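Local coordinates for pmbA-related protein (Thermotoga maritima, PDB 1VL4) that is a PmbA/TldD-family protein that may act as a metallopeptidase and possibly modulates DNA gyrase, at residues S265-E273 with N312-H320. Sequence-based numbering, arbitrary orientation.
Sequences SPLKGKLGE and NGVLKTFLH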
loop_
_atom_site.group_PDB
_atom_site.type_symbol
_atom_site.label_atom_id
_atom_site.label_comp_id
_atom_site.label_asym_id
_atom_site.label_seq_id
_atom_site.Cartn_x
_atom_site.Cartn_y
_atom_site.Cartn_z
ATOM N N SER A 265 19.860 -11.837 -4.528
ATOM C CA SER A 265 19.240 -12.871 -5.358
ATOM C C SER A 265 19.926 -14.238 -5.190
ATOM O O SER A 265 21.141 -14.349 -5.303
ATOM C CB SER A 265 19.291 -12.482 -6.848
ATOM O OG SER A 265 18.956 -13.589 -7.663
ATOM N N PRO A 266 19.130 -15.302 -5.023
ATOM C CA PRO A 266 19.748 -16.620 -4.912
ATOM C C PRO A 266 20.268 -17.170 -6.272
ATOM O O PRO A 266 20.797 -18.268 -6.308
ATOM C CB PRO A 266 18.605 -17.471 -4.349
ATOM C CG PRO A 266 17.386 -16.881 -4.972
ATOM C CD PRO A 266 17.656 -15.386 -4.986
ATOM N N LEU A 267 20.125 -16.410 -7.364
ATOM C CA LEU A 267 20.641 -16.770 -8.681
ATOM C C LEU A 267 22.027 -16.200 -9.037
ATOM O O LEU A 267 22.553 -16.461 -10.124
ATOM C CB LEU A 267 19.631 -16.333 -9.779
ATOM C CG LEU A 267 18.260 -17.011 -9.732
ATOM C CD1 LEU A 267 17.335 -16.418 -10.791
ATOM C CD2 LEU A 267 18.367 -18.488 -9.957
ATOM N N LYS A 268 22.639 -15.437 -8.147
ATOM C CA LYS A 268 23.984 -14.920 -8.437
ATOM C C LYS A 268 24.931 -16.074 -8.757
ATOM O O LYS A 268 24.944 -17.090 -8.052
ATOM C CB LYS A 268 24.522 -14.108 -7.268
ATOM C CG LYS A 268 25.752 -13.282 -7.619
ATOM C CD LYS A 268 26.435 -12.672 -6.385
ATOM C CE LYS A 268 26.873 -11.223 -6.652
ATOM N NZ LYS A 268 27.534 -11.052 -7.986
ATOM N N GLY A 269 25.701 -15.923 -9.837
ATOM C CA GLY A 269 26.661 -16.952 -10.259
ATOM C C GLY A 269 26.106 -18.172 -11.004
ATOM O O GLY A 269 26.867 -19.107 -11.354
ATOM N N LYS A 270 24.803 -18.139 -11.305
ATOM C CA LYS A 270 24.123 -19.277 -11.881
ATOM C C LYS A 270 23.838 -19.126 -13.374
ATOM O O LYS A 270 23.197 -19.975 -13.964
ATOM C CB LYS A 270 22.817 -19.526 -11.135
ATOM C CG LYS A 270 22.948 -19.668 -9.632
ATOM C CD LYS A 270 22.771 -21.097 -9.149
ATOM C CE LYS A 270 22.346 -21.149 -7.687
ATOM N NZ LYS A 270 20.996 -20.543 -7.537
ATOM N N LEU A 271 24.315 -18.070 -14.012
ATOM C CA LEU A 271 24.056 -17.949 -15.430
ATOM C C LEU A 271 24.631 -19.202 -16.055
ATOM O O LEU A 271 25.719 -19.652 -15.701
ATOM C CB LEU A 271 24.665 -16.675 -16.040
ATOM C CG LEU A 271 23.951 -15.351 -15.736
ATOM C CD1 LEU A 271 24.825 -14.160 -16.150
ATOM C CD2 LEU A 271 22.588 -15.267 -16.428
ATOM N N GLY A 272 23.881 -19.814 -16.951
ATOM C CA GLY A 272 24.375 -20.948 -17.677
ATOM C C GLY A 272 24.185 -22.267 -16.959
ATOM O O GLY A 272 24.458 -23.296 -17.531
ATOM N N GLU A 273 23.667 -22.252 -15.742
ATOM C CA GLU A 273 23.512 -23.490 -14.972
ATOM C C GLU A 273 22.075 -24.003 -15.070
ATOM O O GLU A 273 21.161 -23.239 -15.411
ATOM C CB GLU A 273 23.849 -23.231 -13.511
ATOM C CG GLU A 273 25.270 -22.704 -13.313
ATOM C CD GLU A 273 25.665 -22.615 -11.861
ATOM O OE1 GLU A 273 24.775 -22.737 -10.976
ATOM O OE2 GLU A 273 26.874 -22.408 -11.602
ATOM N N ASN A 312 14.851 -24.562 -21.238
ATOM C CA ASN A 312 15.019 -25.958 -20.817
ATOM C C ASN A 312 15.773 -26.023 -19.486
ATOM O O ASN A 312 16.655 -26.810 -19.318
ATOM C CB ASN A 312 15.721 -26.796 -21.886
ATOM C CG ASN A 312 15.052 -26.671 -23.268
ATOM O OD1 ASN A 312 13.835 -26.643 -23.370
ATOM N ND2 ASN A 312 15.855 -26.602 -24.321
ATOM N N GLY A 313 15.373 -25.161 -18.565
ATOM C CA GLY A 313 15.829 -25.176 -17.211
ATOM C C GLY A 313 17.147 -24.455 -17.019
ATOM O O GLY A 313 17.565 -24.284 -15.887
ATOM N N VAL A 314 17.779 -24.007 -18.106
ATOM C CA VAL A 314 19.078 -23.348 -18.037
ATOM C C VAL A 314 18.847 -21.849 -17.920
ATOM O O VAL A 314 18.080 -21.289 -18.705
ATOM C CB VAL A 314 19.968 -23.729 -19.250
ATOM C CG1 VAL A 314 21.299 -22.979 -19.233
ATOM C CG2 VAL A 314 20.214 -25.250 -19.294
ATOM N N LEU A 315 19.466 -21.212 -16.912
ATOM C CA LEU A 315 19.392 -19.771 -16.787
ATOM C C LEU A 315 20.258 -19.045 -17.874
ATOM O O LEU A 315 21.500 -19.135 -17.888
ATOM C CB LEU A 315 19.808 -19.335 -15.378
ATOM C CG LEU A 315 19.808 -17.838 -15.097
ATOM C CD1 LEU A 315 18.412 -17.251 -15.024
ATOM C CD2 LEU A 315 20.584 -17.536 -13.798
ATOM N N LYS A 316 19.577 -18.289 -18.739
ATOM C CA LYS A 316 20.181 -17.661 -19.906
ATOM C C LYS A 316 20.561 -16.239 -19.682
ATOM O O LYS A 316 21.509 -15.818 -20.273
ATOM C CB LYS A 316 19.248 -17.692 -21.131
ATOM C CG LYS A 316 18.670 -19.066 -21.431
ATOM C CD LYS A 316 19.759 -20.129 -21.627
ATOM C CE LYS A 316 20.557 -19.869 -22.878
ATOM N NZ LYS A 316 21.327 -21.070 -23.317
ATOM N N THR A 317 19.787 -15.468 -18.918
ATOM C CA THR A 317 20.103 -14.030 -18.750
ATOM C C THR A 317 19.409 -13.522 -17.533
ATOM O O THR A 317 18.384 -14.075 -17.142
ATOM C CB THR A 317 19.600 -13.163 -19.973
ATOM O OG1 THR A 317 19.949 -11.771 -19.810
ATOM C CG2 THR A 317 18.083 -13.274 -20.148
ATOM N N PHE A 318 19.933 -12.435 -16.961
ATOM C CA PHE A 318 19.130 -11.610 -16.058
ATOM C C PHE A 318 18.443 -10.511 -16.871
ATOM O O PHE A 318 18.737 -10.300 -18.043
ATOM C CB PHE A 318 20.002 -11.010 -14.953
ATOM C CG PHE A 318 20.670 -12.030 -14.107
ATOM C CD1 PHE A 318 19.911 -12.944 -13.368
ATOM C CD2 PHE A 318 22.063 -12.108 -14.038
ATOM C CE1 PHE A 318 20.528 -13.909 -12.585
ATOM C CE2 PHE A 318 22.688 -13.090 -13.246
ATOM C CZ PHE A 318 21.923 -13.973 -12.523
ATOM N N LEU A 319 17.518 -9.844 -16.224
ATOM C CA LEU A 319 16.865 -8.671 -16.755
ATOM C C LEU A 319 17.610 -7.397 -16.285
ATOM O O LEU A 319 18.097 -7.319 -15.164
ATOM C CB LEU A 319 15.397 -8.655 -16.306
ATOM C CG LEU A 319 14.602 -9.912 -16.746
ATOM C CD1 LEU A 319 13.156 -9.751 -16.396
ATOM C CD2 LEU A 319 14.745 -10.193 -18.220
ATOM N N HIS A 320 17.685 -6.420 -17.178
ATOM C CA HIS A 320 18.478 -5.223 -17.003
ATOM C C HIS A 320 17.700 -3.908 -17.180
ATOM O O HIS A 320 16.641 -3.856 -17.816
ATOM C CB HIS A 320 19.620 -5.221 -18.017
ATOM C CG HIS A 320 20.669 -6.256 -17.748
ATOM N ND1 HIS A 320 21.718 -6.039 -16.889
ATOM C CD2 HIS A 320 20.822 -7.512 -18.221
ATOM C CE1 HIS A 320 22.489 -7.116 -16.860
ATOM N NE2 HIS A 320 21.963 -8.024 -17.660
#
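L271 lies over one face of the F318 ring, where a loop built from successive beta turns meets the outermost strand, 314-315, of a mixed sheet in the PmbA/TldA C-terminal domain. The evidence for a CH-pi contact is that L271 CD2 stands 4.1 Å from the centroid of the F318 ring, 19° off the normal and displaced toward the rim. L271 CG also approaches F318 CE2, at 3.6 Å. The phenyl reaches this place because its CG is anti to its own carbonyl carbon (chi1 -60°), which carries the ring up to the loop. At its edge, in the ring plane, L267 O lies 3.5 Å from F318 CZ, while L267 CB packs on CE1. V260 of helix 257-261 also touches the ring. Replacing F318 by an alanine is likely to leave L271 without the face it lies on and to open a gap beside L267. L315 comes in next to this pair: CG anti to the backbone N (chi1 179°) directs CD2 to K270 O, 3.6 Å away, and to L271 CD2. The same L271 methyl also packs against T317 CA. L315 also touches V309 and L310 of the neighbouring strand 307-311, and thereby links the loop to the sheet. Two backbone hydrogen bonds fix the alignment, both involving L315, once as acceptor and once as donor: G272 N donates to L315 O (2.6 Å), and L315 N donates to E273 O. The type II turn K270-E273 presents both loop groups. E273 O has a second, weaker partner, for V314 CA makes a CA-H...O contact with it at 3.4 Å.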